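Local coordinates for DNA translocase coupling protein (Clostridium perfringens, PDB 6O1W), which probably acts as an ATP-binding, DNA-binding translocase that couples plasmid DNA to the conjugation machinery, the present chain being a fragment that includes its FtsK/SpoIIIE-type motor domain, at residues A158-D164 against R228-D234; F165-F171 against D234-L239. Numbering follows the deposited sequence.

Contact 1: A158-D164 against R228-D234. With BGC (beta-D-glucopyranose), chain E.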
ATOM      1  N   ALA A 158       1.333  18.770  10.805  1.00 27.75           N
ATOM      2  CA  ALA A 158       2.469  18.702   9.860  1.00 27.85           C
ATOM      3  C   ALA A 158       2.358  19.758   8.751  1.00 31.97           C
ATOM      4  O   ALA A 158       1.252  20.247   8.467  1.00 29.36           O
ATOM      5  CB  ALA A 158       2.543  17.321   9.218  1.00 28.53           C
ATOM      6  N   ILE A 159       3.521  20.103   8.154  1.00 29.58           N
ATOM      7  CA  ILE A 159       3.707  20.975   6.988  1.00 30.31           C
ATOM      8  C   ILE A 159       3.621  20.012   5.790  1.00 32.52           C
ATOM      9  O   ILE A 159       4.236  18.947   5.830  1.00 31.58           O
ATOM     10  CB  ILE A 159       5.112  21.697   7.000  1.00 33.75           C
ATOM     11  CG1 ILE A 159       5.194  22.719   8.143  1.00 36.45           C
ATOM     12  CG2 ILE A 159       5.412  22.393   5.651  1.00 32.65           C
ATOM     13  CD1 ILE A 159       6.647  23.134   8.524  1.00 47.68           C
ATOM     14  N   ALA A 160       2.979  20.433   4.697  1.00 28.25           N
ATOM     15  CA  ALA A 160       2.837  19.577   3.529  1.00 27.27           C
ATOM     16  C   ALA A 160       3.326  20.155   2.238  1.00 30.66           C
ATOM     17  O   ALA A 160       3.135  21.335   1.966  1.00 30.73           O
ATOM     18  CB  ALA A 160       1.378  19.162   3.383  1.00 28.09           C
ATOM     19  N   TYR A 161       3.892  19.282   1.398  1.00 27.69           N
ATOM     20  CA  TYR A 161       4.357  19.597   0.054  1.00 27.77           C
ATOM     21  C   TYR A 161       3.789  18.525  -0.860  1.00 32.37           C
ATOM     22  O   TYR A 161       3.866  17.333  -0.549  1.00 29.80           O
ATOM     23  CB  TYR A 161       5.879  19.656  -0.041  1.00 27.78           C
ATOM     24  CG  TYR A 161       6.461  20.812   0.729  1.00 28.28           C
ATOM     25  CD1 TYR A 161       6.422  22.109   0.219  1.00 30.19           C
ATOM     26  CD2 TYR A 161       7.088  20.612   1.948  1.00 28.76           C
ATOM     27  CE1 TYR A 161       6.998  23.173   0.914  1.00 30.27           C
ATOM     28  CE2 TYR A 161       7.598  21.674   2.681  1.00 30.11           C
ATOM     29  CZ  TYR A 161       7.553  22.955   2.161  1.00 36.10           C
ATOM     30  OH  TYR A 161       8.050  23.984   2.914  1.00 40.47           O
HETATM   31  N   MSE A 162       3.155  18.947  -1.954  1.00 29.83           N
HETATM   32  CA  MSE A 162       2.513  17.980  -2.837  1.00 30.88           C
HETATM   33  C   MSE A 162       3.038  18.148  -4.225  1.00 32.91           C
HETATM   34  O   MSE A 162       3.165  19.274  -4.705  1.00 30.40           O
HETATM   35  CB  MSE A 162       0.996  18.131  -2.768  1.00 34.45           C
HETATM   36  CG  MSE A 162       0.426  17.732  -1.416  1.00 45.57           C
HETATM   37 SE   MSE A 162      -1.048  18.901  -0.876  1.00 60.10          SE
HETATM   38  CE  MSE A 162      -0.103  20.502  -0.377  1.00 55.40           C
ATOM     39  N   VAL A 163       3.412  17.032  -4.850  1.00 29.31           N
ATOM     40  CA  VAL A 163       3.997  17.044  -6.186  1.00 28.80           C
ATOM     41  C   VAL A 163       3.072  16.364  -7.182  1.00 33.25           C
ATOM     42  O   VAL A 163       2.752  15.176  -7.019  1.00 31.54           O
ATOM     43  CB  VAL A 163       5.416  16.397  -6.195  1.00 31.99           C
ATOM     44  CG1 VAL A 163       6.013  16.390  -7.609  1.00 31.74           C
ATOM     45  CG2 VAL A 163       6.346  17.107  -5.219  1.00 30.76           C
ATOM     46  N   ASP A 164       2.679  17.106  -8.238  1.00 30.19           N
ATOM     47  CA  ASP A 164       1.847  16.565  -9.316  1.00 30.65           C
ATOM     48  C   ASP A 164       2.119  17.291 -10.602  1.00 31.43           C
ATOM     49  O   ASP A 164       1.625  18.390 -10.774  1.00 31.89           O
ATOM     50  CB  ASP A 164       0.348  16.615  -8.950  1.00 33.96           C
ATOM     51  CG  ASP A 164      -0.635  16.273 -10.080  1.00 46.86           C
ATOM     52  OD1 ASP A 164      -0.250  15.521 -11.014  1.00 46.66           O
ATOM     53  OD2 ASP A 164      -1.772  16.750 -10.027  1.00 53.29           O
ATOM     54  N   ARG A 228       6.993  18.293  11.660  1.00 30.49           N
ATOM     55  CA  ARG A 228       7.030  17.198  10.687  1.00 29.75           C
ATOM     56  C   ARG A 228       6.711  17.772   9.293  1.00 28.02           C
ATOM     57  O   ARG A 228       5.800  18.587   9.164  1.00 24.89           O
ATOM     58  CB  ARG A 228       5.984  16.113  11.041  1.00 28.72           C
ATOM     59  CG  ARG A 228       5.996  14.935  10.049  1.00 40.12           C
ATOM     60  CD  ARG A 228       5.190  13.714  10.496  1.00 36.69           C
ATOM     61  NE  ARG A 228       5.553  13.321  11.854  1.00 32.09           N
ATOM     62  CZ  ARG A 228       6.627  12.625  12.190  1.00 34.97           C
ATOM     63  NH1 ARG A 228       7.452  12.168  11.257  1.00 29.62           N
ATOM     64  NH2 ARG A 228       6.900  12.395  13.463  1.00 34.01           N
ATOM     65  N   ILE A 229       7.478  17.373   8.282  1.00 23.57           N
ATOM     66  CA  ILE A 229       7.237  17.736   6.893  1.00 23.79           C
ATOM     67  C   ILE A 229       6.769  16.475   6.124  1.00 29.83           C
ATOM     68  O   ILE A 229       7.471  15.463   6.129  1.00 28.40           O
ATOM     69  CB  ILE A 229       8.489  18.366   6.213  1.00 27.53           C
ATOM     70  CG1 ILE A 229       8.858  19.727   6.867  1.00 28.12           C
ATOM     71  CG2 ILE A 229       8.236  18.536   4.708  1.00 29.57           C
ATOM     72  CD1 ILE A 229      10.302  20.240   6.558  1.00 29.10           C
ATOM     73  N   ILE A 230       5.593  16.538   5.461  1.00 27.02           N
ATOM     74  CA  ILE A 230       5.114  15.434   4.633  1.00 26.40           C
ATOM     75  C   ILE A 230       5.198  15.833   3.162  1.00 29.06           C
ATOM     76  O   ILE A 230       4.773  16.921   2.775  1.00 27.67           O
ATOM     77  CB  ILE A 230       3.732  14.854   5.058  1.00 30.00           C
ATOM     78  CG1 ILE A 230       3.351  13.623   4.148  1.00 31.11           C
ATOM     79  CG2 ILE A 230       2.634  15.938   5.149  1.00 29.85           C
ATOM     80  CD1 ILE A 230       1.936  13.105   4.213  1.00 47.17           C
ATOM     81  N   VAL A 231       5.816  14.978   2.362  1.00 26.32           N
ATOM     82  CA  VAL A 231       6.017  15.208   0.933  1.00 25.77           C
ATOM     83  C   VAL A 231       5.239  14.126   0.197  1.00 27.69           C
ATOM     84  O   VAL A 231       5.558  12.947   0.322  1.00 26.39           O
ATOM     85  CB  VAL A 231       7.517  15.192   0.551  1.00 28.53           C
ATOM     86  CG1 VAL A 231       7.717  15.602  -0.908  1.00 28.46           C
ATOM     87  CG2 VAL A 231       8.346  16.065   1.491  1.00 27.60           C
ATOM     88  N   VAL A 232       4.226  14.521  -0.545  1.00 23.70           N
ATOM     89  CA  VAL A 232       3.378  13.568  -1.251  1.00 24.06           C
ATOM     90  C   VAL A 232       3.724  13.646  -2.712  1.00 28.15           C
ATOM     91  O   VAL A 232       3.615  14.712  -3.307  1.00 27.45           O
ATOM     92  CB  VAL A 232       1.860  13.802  -0.997  1.00 29.90           C
ATOM     93  CG1 VAL A 232       1.009  12.698  -1.658  1.00 30.76           C
ATOM     94  CG2 VAL A 232       1.556  13.887   0.490  1.00 29.67           C
ATOM     95  N   ILE A 233       4.172  12.533  -3.277  1.00 24.73           N
ATOM     96  CA  ILE A 233       4.531  12.473  -4.686  1.00 25.13           C
ATOM     97  C   ILE A 233       3.442  11.611  -5.296  1.00 31.16           C
ATOM     98  O   ILE A 233       3.384  10.403  -5.044  1.00 32.13           O
ATOM     99  CB  ILE A 233       5.974  11.894  -4.851  1.00 28.39           C
ATOM    100  CG1 ILE A 233       7.035  12.834  -4.183  1.00 27.10           C
ATOM    101  CG2 ILE A 233       6.295  11.577  -6.312  1.00 29.02           C
ATOM    102  CD1 ILE A 233       8.403  12.201  -3.941  1.00 26.72           C
ATOM    103  N   ASP A 234       2.550  12.240  -6.057  1.00 28.58           N
ATOM    104  CA  ASP A 234       1.426  11.553  -6.702  1.00 29.60           C
ATOM    105  C   ASP A 234       1.889  10.459  -7.650  1.00 34.32           C
ATOM    106  O   ASP A 234       1.284   9.390  -7.675  1.00 34.01           O
ATOM    107  CB  ASP A 234       0.526  12.545  -7.452  1.00 31.47           C
ATOM    108  CG  ASP A 234      -0.735  11.885  -8.001  1.00 49.38           C
ATOM    109  OD1 ASP A 234      -1.658  11.585  -7.190  1.00 51.37           O
ATOM    110  OD2 ASP A 234      -0.793  11.647  -9.230  1.00 52.10           O
TER
HETATM  111  C2  BGC E 503       9.918  27.312   1.861  1.00 83.54           C
HETATM  112  C3  BGC E 503      11.030  28.026   1.102  1.00 83.98           C
HETATM  113  C4  BGC E 503      11.535  27.144  -0.034  1.00 80.86           C
HETATM  114  C5  BGC E 503      10.372  26.723  -0.929  1.00 80.35           C
HETATM  115  C6  BGC E 503      10.777  25.734  -1.996  1.00 76.18           C
HETATM  116  C1  BGC E 503       8.810  26.924   0.886  1.00 84.57           C
HETATM  117  O1  BGC E 503       7.788  26.271   1.561  1.00 85.80           O
HETATM  118  O2  BGC E 503       9.407  28.151   2.890  1.00 84.07           O
HETATM  119  O3  BGC E 503      12.089  28.365   1.988  1.00 83.92           O
HETATM  120  O4  BGC E 503      12.503  27.832  -0.818  1.00 80.64           O
HETATM  121  O5  BGC E 503       9.350  26.089  -0.139  1.00 81.87           O
HETATM  122  O6  BGC E 503       9.655  25.329  -2.766  1.00 74.72           O

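Contact 2: F165-F171 against D234-L239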
ATOM      1  N   PHE A 165       2.823  16.647 -11.543  1.00 28.19           N
ATOM      2  CA  PHE A 165       3.205  17.245 -12.825  1.00 27.73           C
ATOM      3  C   PHE A 165       2.072  17.335 -13.816  1.00 32.88           C
ATOM      4  O   PHE A 165       2.249  17.949 -14.859  1.00 33.76           O
ATOM      5  CB  PHE A 165       4.431  16.546 -13.432  1.00 29.75           C
ATOM      6  CG  PHE A 165       5.761  16.832 -12.744  1.00 31.44           C
ATOM      7  CD1 PHE A 165       5.808  17.471 -11.505  1.00 32.86           C
ATOM      8  CD2 PHE A 165       6.958  16.399 -13.305  1.00 34.53           C
ATOM      9  CE1 PHE A 165       7.027  17.717 -10.866  1.00 34.49           C
ATOM     10  CE2 PHE A 165       8.181  16.616 -12.644  1.00 37.41           C
ATOM     11  CZ  PHE A 165       8.203  17.268 -11.427  1.00 34.75           C
ATOM     12  N   LYS A 166       0.889  16.780 -13.491  1.00 30.24           N
ATOM     13  CA  LYS A 166      -0.274  16.896 -14.372  1.00 28.64           C
ATOM     14  C   LYS A 166      -1.032  18.195 -14.044  1.00 34.42           C
ATOM     15  O   LYS A 166      -2.237  18.185 -13.777  1.00 34.72           O
ATOM     16  CB  LYS A 166      -1.158  15.640 -14.323  1.00 26.39           C
ATOM     17  CG  LYS A 166      -0.442  14.414 -14.867  1.00 32.76           C
ATOM     18  CD  LYS A 166      -1.197  13.096 -14.636  1.00 43.07           C
ATOM     19  CE  LYS A 166      -1.013  12.552 -13.233  1.00 66.17           C
ATOM     20  NZ  LYS A 166      -1.466  11.139 -13.116  1.00 82.18           N
ATOM     21  N   GLY A 167      -0.307  19.310 -14.087  1.00 32.41           N
ATOM     22  CA  GLY A 167      -0.843  20.640 -13.807  1.00 33.23           C
ATOM     23  C   GLY A 167      -1.441  20.796 -12.420  1.00 38.73           C
ATOM     24  O   GLY A 167      -2.197  21.737 -12.180  1.00 37.99           O
ATOM     25  N   GLY A 168      -1.140  19.851 -11.521  1.00 36.62           N
ATOM     26  CA  GLY A 168      -1.647  19.863 -10.153  1.00 36.37           C
ATOM     27  C   GLY A 168      -3.106  19.480 -10.022  1.00 40.35           C
ATOM     28  O   GLY A 168      -3.679  19.647  -8.946  1.00 40.98           O
ATOM     29  N   VAL A 169      -3.714  18.923 -11.089  1.00 34.26           N
ATOM     30  CA  VAL A 169      -5.126  18.525 -11.130  1.00 34.00           C
ATOM     31  C   VAL A 169      -5.471  17.504 -10.013  1.00 39.16           C
ATOM     32  O   VAL A 169      -6.605  17.481  -9.526  1.00 39.77           O
ATOM     33  CB  VAL A 169      -5.537  18.059 -12.557  1.00 37.55           C
ATOM     34  CG1 VAL A 169      -6.996  17.585 -12.604  1.00 38.18           C
ATOM     35  CG2 VAL A 169      -5.346  19.201 -13.542  1.00 36.30           C
ATOM     36  N   GLU A 170      -4.491  16.713  -9.581  1.00 36.05           N
ATOM     37  CA  GLU A 170      -4.677  15.739  -8.500  1.00 36.93           C
ATOM     38  C   GLU A 170      -4.685  16.414  -7.123  1.00 39.25           C
ATOM     39  O   GLU A 170      -5.097  15.785  -6.160  1.00 41.58           O
ATOM     40  CB  GLU A 170      -3.597  14.640  -8.560  1.00 38.95           C
ATOM     41  CG  GLU A 170      -3.568  13.853  -9.864  1.00 56.47           C
ATOM     42  CD  GLU A 170      -4.885  13.189 -10.221  1.00 87.92           C
ATOM     43  OE1 GLU A 170      -5.576  13.697 -11.134  1.00 74.37           O
ATOM     44  OE2 GLU A 170      -5.239  12.179  -9.569  1.00 88.52           O
ATOM     45  N   PHE A 171      -4.172  17.659  -7.019  1.00 33.51           N
ATOM     46  CA  PHE A 171      -4.139  18.450  -5.773  1.00 33.14           C
ATOM     47  C   PHE A 171      -4.675  19.836  -6.073  1.00 36.62           C
ATOM     48  O   PHE A 171      -3.911  20.778  -6.319  1.00 34.14           O
ATOM     49  CB  PHE A 171      -2.742  18.524  -5.164  1.00 34.50           C
ATOM     50  CG  PHE A 171      -2.171  17.193  -4.760  1.00 35.56           C
ATOM     51  CD1 PHE A 171      -2.648  16.526  -3.632  1.00 37.05           C
ATOM     52  CD2 PHE A 171      -1.119  16.626  -5.473  1.00 36.82           C
ATOM     53  CE1 PHE A 171      -2.098  15.303  -3.239  1.00 37.85           C
ATOM     54  CE2 PHE A 171      -0.568  15.404  -5.077  1.00 39.36           C
ATOM     55  CZ  PHE A 171      -1.076  14.744  -3.974  1.00 37.41           C
ATOM     56  N   ASP A 234       2.550  12.240  -6.057  1.00 28.58           N
ATOM     57  CA  ASP A 234       1.426  11.553  -6.702  1.00 29.60           C
ATOM     58  C   ASP A 234       1.889  10.459  -7.650  1.00 34.32           C
ATOM     59  O   ASP A 234       1.284   9.390  -7.675  1.00 34.01           O
ATOM     60  CB  ASP A 234       0.526  12.545  -7.452  1.00 31.47           C
ATOM     61  CG  ASP A 234      -0.735  11.885  -8.001  1.00 49.38           C
ATOM     62  OD1 ASP A 234      -1.658  11.585  -7.190  1.00 51.37           O
ATOM     63  OD2 ASP A 234      -0.793  11.647  -9.230  1.00 52.10           O
ATOM     64  N   GLU A 235       2.976  10.704  -8.414  1.00 29.64           N
ATOM     65  CA  GLU A 235       3.442   9.694  -9.347  1.00 29.36           C
ATOM     66  C   GLU A 235       4.937   9.736  -9.438  1.00 33.07           C
ATOM     67  O   GLU A 235       5.493  10.720  -9.950  1.00 34.29           O
ATOM     68  CB  GLU A 235       2.733   9.846 -10.725  1.00 30.91           C
ATOM     69  CG  GLU A 235       3.198   8.870 -11.810  1.00 42.42           C
ATOM     70  CD  GLU A 235       3.260   7.419 -11.362  1.00 54.46           C
ATOM     71  OE1 GLU A 235       2.187   6.830 -11.083  1.00 36.51           O
ATOM     72  OE2 GLU A 235       4.390   6.889 -11.246  1.00 36.16           O
ATOM     73  N   LEU A 236       5.598   8.673  -8.935  1.00 28.46           N
ATOM     74  CA  LEU A 236       7.063   8.561  -8.936  1.00 28.64           C
ATOM     75  C   LEU A 236       7.651   8.570 -10.355  1.00 34.60           C
ATOM     76  O   LEU A 236       8.742   9.112 -10.532  1.00 35.21           O
ATOM     77  CB  LEU A 236       7.539   7.315  -8.164  1.00 28.23           C
ATOM     78  CG  LEU A 236       9.047   7.174  -7.824  1.00 32.75           C
ATOM     79  CD1 LEU A 236       9.592   8.364  -7.060  1.00 32.09           C
ATOM     80  CD2 LEU A 236       9.305   5.912  -7.060  1.00 35.33           C
ATOM     81  N   ALA A 237       6.928   8.016 -11.360  1.00 31.28           N
ATOM     82  CA  ALA A 237       7.397   7.997 -12.761  1.00 31.80           C
ATOM     83  C   ALA A 237       7.688   9.404 -13.313  1.00 36.35           C
ATOM     84  O   ALA A 237       8.604   9.547 -14.108  1.00 36.58           O
ATOM     85  CB  ALA A 237       6.407   7.268 -13.661  1.00 32.05           C
ATOM     86  N   GLU A 238       6.955  10.438 -12.857  1.00 32.72           N
ATOM     87  CA  GLU A 238       7.168  11.849 -13.269  1.00 33.52           C
ATOM     88  C   GLU A 238       8.562  12.394 -12.834  1.00 39.36           C
ATOM     89  O   GLU A 238       9.083  13.329 -13.452  1.00 38.57           O
ATOM     90  CB  GLU A 238       6.050  12.744 -12.707  1.00 34.43           C
ATOM     91  CG  GLU A 238       4.704  12.519 -13.398  1.00 43.67           C
ATOM     92  CD  GLU A 238       3.454  13.090 -12.746  1.00 64.04           C
ATOM     93  OE1 GLU A 238       3.560  13.771 -11.698  1.00 43.54           O
ATOM     94  OE2 GLU A 238       2.354  12.833 -13.283  1.00 63.78           O
ATOM     95  N   LEU A 239       9.155  11.803 -11.776  1.00 36.52           N
ATOM     96  CA  LEU A 239      10.475  12.195 -11.282  1.00 37.62           C
ATOM     97  C   LEU A 239      11.568  11.188 -11.704  1.00 46.71           C
ATOM     98  O   LEU A 239      12.722  11.582 -11.839  1.00 47.22           O
ATOM     99  CB  LEU A 239      10.470  12.285  -9.738  1.00 37.08           C
ATOM    100  CG  LEU A 239       9.621  13.375  -9.050  1.00 40.98           C
ATOM    101  CD1 LEU A 239       9.727  13.250  -7.567  1.00 39.70           C
ATOM    102  CD2 LEU A 239      10.059  14.796  -9.456  1.00 41.29           C
TER
HETATM  103  O   HOH W   1      -2.188   9.066 -10.807  1.00 64.07           O
HETATM  104  O   HOH W   2      -3.580  10.171  -8.524  1.00 54.98           O

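Contact 1: A158-D164 against R228-D234
Two neighbouring parallel strands, 159-163 and 229-233, pair in strict register in the P-loop NTPase sheet. Their axes approach to 4.7 Å at 16°. Six backbone hydrogen bonds join them. Odd-numbered residues of the first strand supply both groups: Ile-159 N donates to Arg-228 O (2.9 Å), and Ile-230 N donates to Ile-159 O (2.8 Å). Tyr-161 and Val-163 repeat the pattern, and the last bond runs from Asp-234 N to Val-163 O at 3.1 Å. CA-H...O contacts lie between them, such as Ala-160 CA to Ile-230 O at 3.4 Å.

The side chains are almost all apolar. On one face, Ala-160 CB meets Ile-230 CG2 at 3.9 Å, and helix 142-155, which follows the P-loop, covers both residues. On the other, Tyr-161 CD2 packs on Ile-229 CG2 at 3.6 Å, and helix 185-209 covers this face.

Polar groups gather at the ends and at one ring. Arg-228 forms a salt bridge with Glu-109. Tyr-161 OH lies 2.7 Å from O1 of the bound glucose, which Gln-180 also holds.

Asp-164 OD1 and Asp-234 OD2 stand 4.3 Å apart, but loop amides of Lys-166 and Glu-170 bond the Asp-164 carboxylate. Asp-234 follows five apolar strand residues, consistent with a Walker B aspartate. The apolar, hydrogen-bonded pair thus sets Asp-234 at the sheet's C-terminal edge, beside Ser-143 of the predicted ATP site.

Contact 2: F165-F171 against D234-L239
Asp-234, just past strand 229-233, faces the loop 165-171. Asp-234 CB packs 3.9 Å from Phe-171 CE2, and the Phe-171 ring also forms a cation-pi contact with Arg-147. The Asp-234 carboxylate makes a long salt bridge, Asp-234 OD2 to Lys-166 NZ at 4.0 Å. Water 1 links the same two atoms weakly. Water 2 donates to Asp-234 OD1 (2.7 Å) and Glu-170 OE2 (2.8 Å), bridging two acids whose oxygens OD1 and OE2 stand 4.3 Å apart.

Glu-235 starts toward the loop, but its carboxylate bends back to its own segment. Glu-235 OE2 accepts from Ala-237 N at 2.8 Å, a capping bond at the entry to helix 237-240.

Glu-238 makes the direct hydrogen bond of the contact: Phe-165 N donates to Glu-238 OE1 at 3.0 Å. Lys-166 CE passes 3.4 Å from Glu-238 OE2. Leu-239 closes the segment, with Leu-239 CD2 lying 3.7 Å from Phe-165 CZ. Val-185 and Ala-188 of helix 185-209 also touch that ring.

Asp-234 and Glu-235 are adjacent acids after an apolar strand, as in the Walker B motif of P-loop ATPases. The loop reaches the Asp-234 carboxylate through waters and a long ion pair, not a close salt bridge.

How the contacts relate
Contact 1 is buried in the sheet of the motor domain. Contact 2 is partly buried and lies beyond the C-terminal ends of the same two strands, with centres about 12 Å apart. Each segment of contact 2 carries on directly from a strand of contact 1, and Asp-234 belongs to both. Regular backbone bonding and apolar packing dominate the first; a single direct hydrogen bond, waters and charged side chains mark the second. They also touch: Asp-164 OD2 lies 2.8 Å from Glu-170 N, a probable hydrogen bond, and Phe-171 packs on Met-162 and Val-232. The loop therefore folds back over one face of the strand pair.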